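Local structure of extracellular solute-binding protein, family 5 (Chelativorans sp., 6WM6) at residues G368-G373 with A514-M519; I331-L336 with W348-S353; D125-T130 with P192-E197; F134-K139 with E204-F209. The protein binds EDTA and other aminopolycarboxylates in the periplasm, probably handing them to an ABC transporter for uptake. All blocks are in the same frame, centred on the assembly; numbering follows the deposited sequence.

Interaction 1. Residues G368-G373 with A514-M519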
loop_
_atom_site.group_PDB
_atom_site.type_symbol
_atom_site.label_atom_id
_atom_site.label_comp_id
_atom_site.label_asym_id
_atom_site.label_seq_id
_atom_site.Cartn_x
_atom_site.Cartn_y
_atom_site.Cartn_z
ATOM N N GLY A 368 -13.186 -18.506 7.177
ATOM C CA GLY A 368 -14.363 -19.113 7.774
ATOM C C GLY A 368 -14.571 -20.547 7.354
ATOM O O GLY A 368 -15.106 -21.343 8.127
ATOM N N ALA A 369 -14.143 -20.903 6.145
ATOM C CA ALA A 369 -14.260 -22.279 5.687
ATOM C C ALA A 369 -13.518 -23.236 6.612
ATOM O O ALA A 369 -13.857 -24.418 6.691
ATOM C CB ALA A 369 -13.718 -22.418 4.270
ATOM N N ARG A 370 -12.511 -22.754 7.319
ATOM C CA ARG A 370 -11.699 -23.555 8.228
ATOM C C ARG A 370 -12.112 -23.396 9.669
ATOM O O ARG A 370 -11.465 -23.972 10.549
ATOM C CB ARG A 370 -10.226 -23.164 8.044
ATOM C CG ARG A 370 -9.671 -23.712 6.741
ATOM C CD ARG A 370 -8.449 -22.942 6.209
ATOM N NE ARG A 370 -8.009 -23.602 4.984
ATOM C CZ ARG A 370 -8.618 -23.497 3.805
ATOM N NH1 ARG A 370 -9.631 -22.656 3.649
ATOM N NH2 ARG A 370 -8.183 -24.225 2.789
ATOM N N GLY A 371 -13.180 -22.657 9.934
ATOM C CA GLY A 371 -13.635 -22.396 11.282
ATOM C C GLY A 371 -12.924 -21.269 11.974
ATOM O O GLY A 371 -13.240 -20.963 13.135
ATOM N N TYR A 372 -11.959 -20.635 11.318
ATOM C CA TYR A 372 -11.270 -19.523 11.947
ATOM C C TYR A 372 -12.223 -18.338 12.058
ATOM O O TYR A 372 -13.008 -18.057 11.142
ATOM C CB TYR A 372 -10.046 -19.094 11.141
ATOM C CG TYR A 372 -9.034 -20.162 10.763
ATOM C CD1 TYR A 372 -8.940 -21.381 11.440
ATOM C CD2 TYR A 372 -8.157 -19.938 9.715
ATOM C CE1 TYR A 372 -8.008 -22.338 11.053
ATOM C CE2 TYR A 372 -7.233 -20.872 9.328
ATOM C CZ TYR A 372 -7.154 -22.068 10.000
ATOM O OH TYR A 372 -6.238 -23.013 9.571
ATOM N N GLY A 373 -12.148 -17.625 13.167
ATOM C CA GLY A 373 -12.972 -16.435 13.353
ATOM C C GLY A 373 -14.412 -16.711 13.728
ATOM O O GLY A 373 -15.209 -15.773 13.776
ATOM N N ALA A 514 -2.870 -21.376 -3.579
ATOM C CA ALA A 514 -1.907 -20.932 -2.577
ATOM C C ALA A 514 -2.609 -20.292 -1.391
ATOM O O ALA A 514 -2.182 -20.468 -0.255
ATOM C CB ALA A 514 -0.914 -19.951 -3.190
ATOM N N ASP A 515 -3.692 -19.559 -1.626
ATOM C CA ASP A 515 -4.470 -18.988 -0.535
ATOM C C ASP A 515 -5.019 -20.088 0.361
ATOM O O ASP A 515 -4.989 -19.971 1.598
ATOM C CB ASP A 515 -5.590 -18.122 -1.118
ATOM C CG ASP A 515 -6.165 -17.096 -0.160
ATOM O OD1 ASP A 515 -5.526 -16.706 0.851
ATOM O OD2 ASP A 515 -7.290 -16.631 -0.440
ATOM N N GLU A 516 -5.514 -21.180 -0.231
ATOM C CA GLU A 516 -6.010 -22.309 0.558
ATOM C C GLU A 516 -4.899 -22.878 1.429
ATOM O O GLU A 516 -5.085 -23.097 2.631
ATOM C CB GLU A 516 -6.566 -23.399 -0.375
ATOM C CG GLU A 516 -7.713 -22.959 -1.294
ATOM C CD GLU A 516 -9.082 -22.923 -0.664
ATOM O OE1 GLU A 516 -9.248 -23.389 0.473
ATOM O OE2 GLU A 516 -10.034 -22.435 -1.342
ATOM N N LEU A 517 -3.733 -23.140 0.841
ATOM C CA LEU A 517 -2.620 -23.720 1.602
ATOM C C LEU A 517 -2.130 -22.758 2.674
ATOM O O LEU A 517 -1.762 -23.177 3.771
ATOM C CB LEU A 517 -1.491 -24.096 0.652
ATOM C CG LEU A 517 -1.792 -25.221 -0.337
ATOM C CD1 LEU A 517 -0.660 -25.370 -1.343
ATOM C CD2 LEU A 517 -2.046 -26.545 0.379
ATOM N N ALA A 518 -2.074 -21.471 2.376
ATOM C CA ALA A 518 -1.632 -20.505 3.371
ATOM C C ALA A 518 -2.594 -20.472 4.551
ATOM O O ALA A 518 -2.172 -20.383 5.704
ATOM C CB ALA A 518 -1.508 -19.134 2.726
ATOM N N MET A 519 -3.899 -20.549 4.292
ATOM C CA MET A 519 -4.851 -20.589 5.383
ATOM C C MET A 519 -4.784 -21.899 6.153
ATOM O O MET A 519 -4.970 -21.883 7.378
ATOM C CB MET A 519 -6.243 -20.313 4.846
ATOM C CG MET A 519 -6.380 -18.890 4.305
ATOM S SD MET A 519 -5.803 -17.587 5.443
ATOM C CE MET A 519 -6.957 -17.952 6.706
HETATM O O HOH W 1 -11.577 -22.825 1.438
#
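Arg-370 and Tyr-372 reach across to helix 504-521 from the end of helix 366-369. This end is closed by a Schellman motif, with Gly-371 leaving the helix at positive phi. The CB of Arg-370 sits 3.7 Å above the Tyr-372 ring plane, over its centre. CG lies beside the backbone N (chi1 -74°), and from there the chain runs extended to NE, alongside Met-519. Arg-370 CD meets Met-519 CB at 3.7 Å, and that CB also lies over one face of the guanidinium. NE forms a salt bridge with Asp-520. Arg-370 NH2 meets Glu-516 OE1 at 2.7 Å in the guanidinium plane. This bond is moderately straight (157°) and uses the anti lone pair of OE1. NH1 bonds weakly to the same oxygen (Arg-370 NH1 to Glu-516 OE1, 3.3 Å) and also bonds to the carbonyl of Arg-366. Both nitrogens meet the one oxygen, and the guanidinium and carboxylate planes are turned 47° apart. A water bridges the pair, accepting from Arg-370 NH1 and donating to Glu-516 OE1 at 2.6 Å. Arg-366 binds the other carboxylate oxygen, so Glu-516 is shared by two arginines. Beyond, Met-519 CE touches Tyr-372 CD2 at 3.8 Å. The Tyr-372 hydroxyl donates to the backbone of the same methionine, with OH 2.8 Å from Met-519 O.

Interaction 2. Residues I331-L336 with W348-S353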
loop_
_atom_site.group_PDB
_atom_site.type_symbol
_atom_site.label_atom_id
_atom_site.label_comp_id
_atom_site.label_asym_id
_atom_site.label_seq_id
_atom_site.Cartn_x
_atom_site.Cartn_y
_atom_site.Cartn_z
ATOM N N ILE A 331 -11.190 -16.932 18.195
ATOM C CA ILE A 331 -11.435 -15.527 17.878
ATOM C C ILE A 331 -12.804 -15.393 17.232
ATOM O O ILE A 331 -13.167 -16.150 16.324
ATOM C CB ILE A 331 -10.300 -14.988 16.991
ATOM C CG1 ILE A 331 -9.038 -14.859 17.814
ATOM C CG2 ILE A 331 -10.693 -13.671 16.347
ATOM C CD1 ILE A 331 -7.792 -14.535 17.001
ATOM N N ASP A 332 -13.579 -14.407 17.696
ATOM C CA ASP A 332 -14.920 -14.133 17.166
ATOM C C ASP A 332 -14.809 -12.932 16.241
ATOM O O ASP A 332 -14.829 -11.785 16.694
ATOM C CB ASP A 332 -15.875 -13.850 18.325
ATOM C CG ASP A 332 -17.325 -13.703 17.888
ATOM O OD1 ASP A 332 -17.584 -13.367 16.715
ATOM O OD2 ASP A 332 -18.208 -13.915 18.746
ATOM N N ALA A 333 -14.676 -13.192 14.935
ATOM C CA ALA A 333 -14.468 -12.107 13.980
ATOM C C ALA A 333 -15.710 -11.244 13.832
ATOM O O ALA A 333 -15.585 -10.035 13.599
ATOM C CB ALA A 333 -14.041 -12.666 12.619
ATOM N N GLY A 334 -16.893 -11.830 13.972
ATOM C CA GLY A 334 -18.112 -11.027 13.945
ATOM C C GLY A 334 -18.127 -10.002 15.054
ATOM O O GLY A 334 -18.440 -8.834 14.836
ATOM N N ASP A 335 -17.764 -10.426 16.264
ATOM C CA ASP A 335 -17.710 -9.491 17.383
ATOM C C ASP A 335 -16.591 -8.481 17.199
ATOM O O ASP A 335 -16.742 -7.297 17.515
ATOM C CB ASP A 335 -17.502 -10.265 18.687
ATOM C CG ASP A 335 -17.543 -9.360 19.908
ATOM O OD1 ASP A 335 -18.646 -8.849 20.217
ATOM O OD2 ASP A 335 -16.483 -9.133 20.543
ATOM N N LEU A 336 -15.445 -8.920 16.688
ATOM C CA LEU A 336 -14.338 -8.012 16.455
ATOM C C LEU A 336 -14.778 -6.855 15.566
ATOM O O LEU A 336 -14.509 -5.681 15.851
ATOM C CB LEU A 336 -13.214 -8.805 15.789
ATOM C CG LEU A 336 -11.772 -8.390 15.940
ATOM C CD1 LEU A 336 -11.367 -8.206 17.376
ATOM C CD2 LEU A 336 -10.923 -9.482 15.301
ATOM N N TRP A 348 -19.576 -3.094 6.294
ATOM C CA TRP A 348 -18.121 -3.188 6.173
ATOM C C TRP A 348 -17.734 -4.652 6.007
ATOM O O TRP A 348 -18.122 -5.489 6.827
ATOM C CB TRP A 348 -17.435 -2.606 7.399
ATOM C CG TRP A 348 -16.027 -2.160 7.088
ATOM C CD1 TRP A 348 -14.848 -2.769 7.447
ATOM C CD2 TRP A 348 -15.665 -1.004 6.326
ATOM N NE1 TRP A 348 -13.788 -2.049 6.951
ATOM C CE2 TRP A 348 -14.260 -0.959 6.268
ATOM C CE3 TRP A 348 -16.395 0.017 5.696
ATOM C CZ2 TRP A 348 -13.577 0.062 5.608
ATOM C CZ3 TRP A 348 -15.725 1.020 5.043
ATOM C CH2 TRP A 348 -14.320 1.041 5.018
ATOM N N PRO A 349 -16.984 -5.017 4.972
ATOM C CA PRO A 349 -16.779 -6.438 4.700
ATOM C C PRO A 349 -15.708 -7.078 5.575
ATOM O O PRO A 349 -14.644 -6.496 5.818
ATOM C CB PRO A 349 -16.341 -6.444 3.217
ATOM C CG PRO A 349 -15.698 -5.122 3.015
ATOM C CD PRO A 349 -16.442 -4.145 3.906
ATOM N N HIS A 350 -15.989 -8.288 6.017
ATOM C CA HIS A 350 -14.934 -9.176 6.498
ATOM C C HIS A 350 -13.958 -9.459 5.358
ATOM O O HIS A 350 -14.322 -9.477 4.177
ATOM C CB HIS A 350 -15.526 -10.519 6.915
ATOM C CG HIS A 350 -16.322 -10.487 8.176
ATOM N ND1 HIS A 350 -15.747 -10.287 9.414
ATOM C CD2 HIS A 350 -17.650 -10.670 8.394
ATOM C CE1 HIS A 350 -16.694 -10.336 10.343
ATOM N NE2 HIS A 350 -17.860 -10.551 9.747
ATOM N N MET A 351 -12.703 -9.715 5.711
ATOM C CA MET A 351 -11.726 -10.218 4.758
ATOM C C MET A 351 -11.281 -11.598 5.218
ATOM O O MET A 351 -10.642 -11.730 6.280
ATOM C CB MET A 351 -10.543 -9.287 4.611
ATOM C CG MET A 351 -9.579 -9.767 3.536
ATOM S SD MET A 351 -8.415 -8.445 3.147
ATOM C CE MET A 351 -7.142 -9.392 2.293
ATOM N N GLY A 352 -11.644 -12.623 4.457
ATOM C CA GLY A 352 -11.346 -13.989 4.827
ATOM C C GLY A 352 -10.330 -14.675 3.942
ATOM O O GLY A 352 -10.280 -15.891 3.873
ATOM N N SER A 353 -9.516 -13.888 3.246
ATOM C CA SER A 353 -8.419 -14.351 2.407
ATOM C C SER A 353 -7.167 -13.587 2.814
ATOM O O SER A 353 -7.249 -12.473 3.315
ATOM C CB SER A 353 -8.759 -13.997 0.953
ATOM O OG SER A 353 -7.654 -14.144 0.073
#
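His-350 meets the first turn of helix 333-340 with the edge of its ring. His-350 CE1 is the carbon that touches, 3.5 Å from Ala-333 O, which lies close to the ring plane. His-350 CE1 is also 4.2 Å from Ala-333 CB, and Gly-334 N lies near the same carbon. The carbon between the two ring nitrogens is electron-poor, so its approach to a carbonyl oxygen is probably mildly attractive. The imidazole gets there because its CG stands beside the backbone N (chi1 -72°), which places CE1 against the first turn. Only a small surface is buried, and no polar bond links the ring to this turn.

The next shell fixes the helix start. Asp-332 is the N-cap residue. Its OD1 accepts from Asp-335 N at 3.0 Å in a nearly straight bond, met from above the carboxylate plane. Leu-336 N bonds to Asp-332 O at 2.9 Å, closing the first turn. Ala-333 N is probably held by Gly-373 O. Arg-367 touches both Ala-333 and His-350, and its backbone bonds to Gly-352. Further out, the 348-353 loop runs beside strand 524-537, with Met-351 bonded to Ile-527 through the backbone. Leu-336 packs on helix 416-429 and on Ile-527 of that strand, while helix 366-369 lies against the contact through Arg-367.

Interaction 3. Residues D125-T130 with P192-E197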
loop_
_atom_site.group_PDB
_atom_site.type_symbol
_atom_site.label_atom_id
_atom_site.label_comp_id
_atom_site.label_asym_id
_atom_site.label_seq_id
_atom_site.Cartn_x
_atom_site.Cartn_y
_atom_site.Cartn_z
ATOM N N ASP A 125 13.293 20.957 -17.937
ATOM C CA ASP A 125 14.356 21.711 -18.603
ATOM C C ASP A 125 14.261 21.619 -20.126
ATOM O O ASP A 125 15.167 22.105 -20.827
ATOM C CB ASP A 125 15.728 21.232 -18.113
ATOM C CG ASP A 125 15.951 19.731 -18.303
ATOM O OD1 ASP A 125 15.123 19.045 -18.955
ATOM O OD2 ASP A 125 16.987 19.222 -17.792
ATOM N N GLY A 126 13.177 21.044 -20.650
ATOM C CA GLY A 126 12.964 20.918 -22.073
ATOM C C GLY A 126 13.557 19.683 -22.712
ATOM O O GLY A 126 13.301 19.430 -23.900
ATOM N N VAL A 127 14.348 18.918 -21.984
ATOM C CA VAL A 127 14.933 17.697 -22.539
ATOM C C VAL A 127 13.827 16.657 -22.711
ATOM O O VAL A 127 13.083 16.377 -21.752
ATOM C CB VAL A 127 16.043 17.188 -21.621
ATOM C CG1 VAL A 127 16.555 15.836 -22.104
ATOM C CG2 VAL A 127 17.185 18.220 -21.552
ATOM N N PRO A 128 13.645 16.082 -23.900
ATOM C CA PRO A 128 12.562 15.102 -24.079
ATOM C C PRO A 128 12.679 13.937 -23.107
ATOM O O PRO A 128 13.779 13.503 -22.739
ATOM C CB PRO A 128 12.734 14.652 -25.537
ATOM C CG PRO A 128 13.450 15.823 -26.212
ATOM C CD PRO A 128 14.369 16.369 -25.159
ATOM N N ILE A 129 11.518 13.413 -22.702
ATOM C CA ILE A 129 11.469 12.123 -22.012
ATOM C C ILE A 129 11.633 11.041 -23.074
ATOM O O ILE A 129 10.926 11.049 -24.097
ATOM C CB ILE A 129 10.159 11.959 -21.218
ATOM C CG1 ILE A 129 10.063 13.078 -20.174
ATOM C CG2 ILE A 129 10.115 10.580 -20.567
ATOM C CD1 ILE A 129 8.740 13.104 -19.400
ATOM N N THR A 130 12.564 10.110 -22.844
ATOM C CA THR A 130 12.930 9.157 -23.877
ATOM C C THR A 130 13.212 7.785 -23.259
ATOM O O THR A 130 13.152 7.586 -22.047
ATOM C CB THR A 130 14.195 9.561 -24.660
ATOM O OG1 THR A 130 15.339 9.507 -23.777
ATOM C CG2 THR A 130 14.069 10.956 -25.273
ATOM N N PRO A 192 14.852 11.514 -14.234
ATOM C CA PRO A 192 15.569 12.086 -15.388
ATOM C C PRO A 192 16.996 11.559 -15.528
ATOM O O PRO A 192 17.929 12.003 -14.826
ATOM C CB PRO A 192 15.534 13.592 -15.104
ATOM C CG PRO A 192 15.468 13.670 -13.597
ATOM C CD PRO A 192 14.565 12.526 -13.202
ATOM N N ALA A 193 17.178 10.649 -16.484
ATOM C CA ALA A 193 18.474 10.003 -16.677
ATOM C C ALA A 193 19.557 11.007 -17.021
ATOM O O ALA A 193 20.697 10.864 -16.578
ATOM C CB ALA A 193 18.371 8.950 -17.780
ATOM N N HIS A 194 19.229 12.041 -17.805
ATOM C CA HIS A 194 20.246 13.000 -18.214
ATOM C C HIS A 194 20.751 13.823 -17.049
ATOM O O HIS A 194 21.873 14.347 -17.123
ATOM C CB HIS A 194 19.724 13.904 -19.334
ATOM C CG HIS A 194 18.659 14.857 -18.908
ATOM N ND1 HIS A 194 17.346 14.478 -18.710
ATOM C CD2 HIS A 194 18.706 16.189 -18.677
ATOM C CE1 HIS A 194 16.642 15.532 -18.352
ATOM N NE2 HIS A 194 17.440 16.581 -18.324
ATOM N N LEU A 195 19.972 13.979 -15.990
ATOM C CA LEU A 195 20.444 14.634 -14.782
ATOM C C LEU A 195 21.165 13.653 -13.869
ATOM O O LEU A 195 22.233 13.976 -13.334
ATOM C CB LEU A 195 19.297 15.338 -14.055
ATOM C CG LEU A 195 18.560 16.358 -14.909
ATOM C CD1 LEU A 195 17.389 16.991 -14.176
ATOM C CD2 LEU A 195 19.518 17.460 -15.367
ATOM N N ALA A 196 20.633 12.443 -13.696
ATOM C CA ALA A 196 21.303 11.467 -12.848
ATOM C C ALA A 196 22.728 11.210 -13.320
ATOM O O ALA A 196 23.638 11.017 -12.503
ATOM C CB ALA A 196 20.504 10.165 -12.820
ATOM N N GLU A 197 22.948 11.207 -14.635
ATOM C CA GLU A 197 24.279 10.862 -15.140
ATOM C C GLU A 197 25.324 11.909 -14.803
ATOM O O GLU A 197 26.527 11.612 -14.928
ATOM C CB GLU A 197 24.242 10.567 -16.639
ATOM C CG GLU A 197 24.059 11.757 -17.547
ATOM C CD GLU A 197 23.947 11.341 -19.006
ATOM O OE1 GLU A 197 23.617 12.198 -19.855
ATOM O OE2 GLU A 197 24.184 10.149 -19.299
#
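Val-127 and His-194 mark the nearest approach of the two backbones, with CA atoms 8.3 Å apart; one is in a loop, the other in the short helix 193-196. The His-194 ring is gripped at its edge and over both faces. At the edge, His-194 NE2 donates to Asp-125 OD2 at 2.7 Å. The bond is almost straight (169°), lies in the ring plane and uses the syn lone pair of the oxygen. The carboxylate itself is twisted 42° from the ring. Over one face, Val-127 CG1 makes a CH-pi contact, 3.7 Å from the His-194 ring centroid. Leu-195 CG covers the opposite face, nearer the rim.

The other oxygen of Asp-125 closes an Asx turn, with OD1 accepting from Val-127 N at 3.1 Å. The turn places the carboxylate at the ring edge and the valine over its face. Both Asp-125 (chi1 56°) and His-194 place CG between the backbone N and the carbonyl carbon, bringing the two groups together from opposite directions. This is a His-carboxylate pair near the surface, and the charged partner probably makes the imidazole easier to protonate. Trp-123 also meets the His-194 ring. Leu-195 CD2 stands 3.9 Å from Asp-125 OD2.

Interaction 4. Residues F134-K139 with E204-F209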
loop_
_atom_site.group_PDB
_atom_site.type_symbol
_atom_site.label_atom_id
_atom_site.label_comp_id
_atom_site.label_asym_id
_atom_site.label_seq_id
_atom_site.Cartn_x
_atom_site.Cartn_y
_atom_site.Cartn_z
ATOM N N PHE A 134 13.604 5.220 -19.424
ATOM C CA PHE A 134 13.187 3.843 -19.170
ATOM C C PHE A 134 14.402 2.977 -18.846
ATOM O O PHE A 134 14.367 2.186 -17.904
ATOM C CB PHE A 134 12.435 3.269 -20.386
ATOM C CG PHE A 134 10.990 3.701 -20.488
ATOM C CD1 PHE A 134 10.658 5.007 -20.806
ATOM C CD2 PHE A 134 9.973 2.784 -20.293
ATOM C CE1 PHE A 134 9.321 5.393 -20.904
ATOM C CE2 PHE A 134 8.635 3.158 -20.389
ATOM C CZ PHE A 134 8.322 4.466 -20.697
ATOM N N ILE A 135 15.483 3.113 -19.619
ATOM C CA ILE A 135 16.659 2.271 -19.433
ATOM C C ILE A 135 17.312 2.537 -18.085
ATOM O O ILE A 135 17.689 1.591 -17.373
ATOM C CB ILE A 135 17.629 2.462 -20.619
ATOM C CG1 ILE A 135 17.016 1.810 -21.857
ATOM C CG2 ILE A 135 18.982 1.851 -20.316
ATOM C CD1 ILE A 135 17.681 2.201 -23.159
ATOM N N TYR A 136 17.448 3.811 -17.697
ATOM C CA TYR A 136 18.017 4.112 -16.386
ATOM C C TYR A 136 17.201 3.452 -15.281
ATOM O O TYR A 136 17.749 2.771 -14.403
ATOM C CB TYR A 136 18.111 5.624 -16.162
ATOM C CG TYR A 136 18.583 6.004 -14.780
ATOM C CD1 TYR A 136 19.938 6.099 -14.498
ATOM C CD2 TYR A 136 17.690 6.250 -13.754
ATOM C CE1 TYR A 136 20.385 6.450 -13.219
ATOM C CE2 TYR A 136 18.117 6.584 -12.481
ATOM C CZ TYR A 136 19.464 6.682 -12.220
ATOM O OH TYR A 136 19.865 7.011 -10.946
ATOM N N PHE A 137 15.883 3.628 -15.304
ATOM C CA PHE A 137 15.090 3.071 -14.219
ATOM C C PHE A 137 15.193 1.555 -14.171
ATOM O O PHE A 137 15.374 0.962 -13.097
ATOM C CB PHE A 137 13.634 3.500 -14.338
ATOM C CG PHE A 137 12.805 3.121 -13.143
ATOM C CD1 PHE A 137 13.152 3.575 -11.883
ATOM C CD2 PHE A 137 11.714 2.285 -13.265
ATOM C CE1 PHE A 137 12.419 3.241 -10.772
ATOM C CE2 PHE A 137 10.953 1.941 -12.149
ATOM C CZ PHE A 137 11.307 2.421 -10.901
ATOM N N TRP A 138 15.054 0.903 -15.333
ATOM C CA TRP A 138 15.214 -0.550 -15.396
ATOM C C TRP A 138 16.549 -1.008 -14.822
ATOM O O TRP A 138 16.596 -1.965 -14.037
ATOM C CB TRP A 138 15.076 -0.989 -16.856
ATOM C CG TRP A 138 15.479 -2.414 -17.174
ATOM C CD1 TRP A 138 14.880 -3.552 -16.750
ATOM C CD2 TRP A 138 16.549 -2.808 -18.032
ATOM N NE1 TRP A 138 15.534 -4.654 -17.278
ATOM C CE2 TRP A 138 16.547 -4.214 -18.079
ATOM C CE3 TRP A 138 17.503 -2.104 -18.783
ATOM C CZ2 TRP A 138 17.470 -4.940 -18.824
ATOM C CZ3 TRP A 138 18.418 -2.819 -19.519
ATOM C CH2 TRP A 138 18.395 -4.231 -19.541
ATOM N N LYS A 139 17.635 -0.311 -15.163
ATOM C CA LYS A 139 18.945 -0.697 -14.638
ATOM C C LYS A 139 19.014 -0.551 -13.122
ATOM O O LYS A 139 19.660 -1.366 -12.460
ATOM C CB LYS A 139 20.064 0.101 -15.315
ATOM C CG LYS A 139 20.311 -0.343 -16.745
ATOM C CD LYS A 139 21.561 0.286 -17.346
ATOM C CE LYS A 139 21.791 -0.275 -18.744
ATOM N NZ LYS A 139 23.059 0.202 -19.367
ATOM N N GLU A 204 25.444 5.619 -7.321
ATOM C CA GLU A 204 25.611 6.911 -6.669
ATOM C C GLU A 204 24.439 7.833 -6.976
ATOM O O GLU A 204 23.891 8.482 -6.079
ATOM C CB GLU A 204 26.937 7.530 -7.141
ATOM C CG GLU A 204 27.165 8.989 -6.771
ATOM C CD GLU A 204 27.397 9.199 -5.288
ATOM O OE1 GLU A 204 27.139 10.323 -4.801
ATOM O OE2 GLU A 204 27.832 8.244 -4.609
ATOM N N SER A 205 24.033 7.905 -8.244
ATOM C CA SER A 205 22.971 8.830 -8.619
ATOM C C SER A 205 21.622 8.405 -8.052
ATOM O O SER A 205 20.818 9.265 -7.677
ATOM C CB SER A 205 22.909 8.986 -10.139
ATOM O OG SER A 205 22.525 7.778 -10.771
ATOM N N TYR A 206 21.368 7.102 -7.967
ATOM C CA TYR A 206 20.112 6.602 -7.425
ATOM C C TYR A 206 20.073 6.720 -5.908
ATOM O O TYR A 206 19.066 7.188 -5.327
ATOM C CB TYR A 206 19.927 5.155 -7.879
ATOM C CG TYR A 206 18.646 4.511 -7.415
ATOM C CD1 TYR A 206 17.472 4.646 -8.147
ATOM C CD2 TYR A 206 18.603 3.767 -6.237
ATOM C CE1 TYR A 206 16.289 4.032 -7.727
ATOM C CE2 TYR A 206 17.437 3.166 -5.819
ATOM C CZ TYR A 206 16.283 3.309 -6.568
ATOM O OH TYR A 206 15.139 2.685 -6.123
ATOM N N ASN A 207 21.149 6.294 -5.248
ATOM C CA ASN A 207 21.185 6.266 -3.795
ATOM C C ASN A 207 21.422 7.644 -3.180
ATOM O O ASN A 207 21.018 7.870 -2.035
ATOM C CB ASN A 207 22.304 5.326 -3.312
ATOM C CG ASN A 207 22.033 3.872 -3.608
ATOM O OD1 ASN A 207 20.891 3.436 -3.726
ATOM N ND2 ASN A 207 23.094 3.087 -3.704
ATOM N N ASN A 208 22.076 8.561 -3.894
ATOM C CA ASN A 208 22.424 9.869 -3.349
ATOM C C ASN A 208 21.651 10.983 -4.046
ATOM O O ASN A 208 20.706 11.515 -3.468
ATOM C CB ASN A 208 23.941 10.068 -3.404
ATOM C CG ASN A 208 24.690 8.962 -2.674
ATOM O OD1 ASN A 208 25.626 8.368 -3.211
ATOM N ND2 ASN A 208 24.263 8.663 -1.454
ATOM N N PHE A 209 21.996 11.331 -5.285
ATOM C CA PHE A 209 21.325 12.436 -5.975
ATOM C C PHE A 209 19.802 12.337 -5.923
ATOM O O PHE A 209 19.131 13.281 -5.495
ATOM C CB PHE A 209 21.820 12.508 -7.424
ATOM C CG PHE A 209 21.088 13.498 -8.278
ATOM C CD1 PHE A 209 21.157 14.871 -8.004
ATOM C CD2 PHE A 209 20.349 13.073 -9.370
ATOM C CE1 PHE A 209 20.480 15.772 -8.814
ATOM C CE2 PHE A 209 19.667 13.986 -10.177
ATOM C CZ PHE A 209 19.743 15.336 -9.890
#
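Tyr-136 holds CG anti to its own N (chi1 175°), and Ser-205 turns OG back between its N and carbonyl carbon (chi1 66°); together these torsions bring the two hydroxyls within reach. Tyr-136 OH and Ser-205 OG form a hydrogen bond of 2.8 Å. The serine oxygen lies at the edge of the tyrosine ring, near its plane. Ser-205 OG also bonds to the carbonyl of Ile-202, one turn back in the same helix. The buried serine hydroxyl therefore has two partners, which fixes its rotation.

Tyr-206 lies alongside. Its CB is 3.6 Å from Tyr-136 OH, and its backbone N is also close to that oxygen but badly angled for a bond. The Tyr-206 hydroxyl bonds to Thr-64 and to Gln-141. The Tyr-136 side chain is packed by Ala-193 and Ala-196 of the short helix 193-196, and by Ile-202 and Leu-210 of helix 202-212.

Helix 202-212 has a wider, pi-type turn at 205-209, beginning at the serine that shares the hydrogen bond with Tyr-136. The arrangement is a buried helix-helix contact in which a polar hydroxyl pair is embedded among apolar side chains, joining helix 131-141 to helix 202-212.

In the fold
The contacts form two pairs on opposite sides of the chain's centre. Interactions 3 and 4 have centres about 12 Å apart and touch through Ala-193 and Ala-196, which lie against Tyr-136. Their segments alternate along the chain, and helices 131-141, 193-196 and 202-212 pack against one another. Interactions 1 and 2 come later in series, with 2 closing before 1 opens. Their centres are about 13 Å apart, joined by probable hydrogen bonds from Asp-515 to Ser-353 and from Gly-373 to Ala-333. The pairs lie 41 to 49 Å apart between centres, consistent with separate lobes of a periplasmic binding protein.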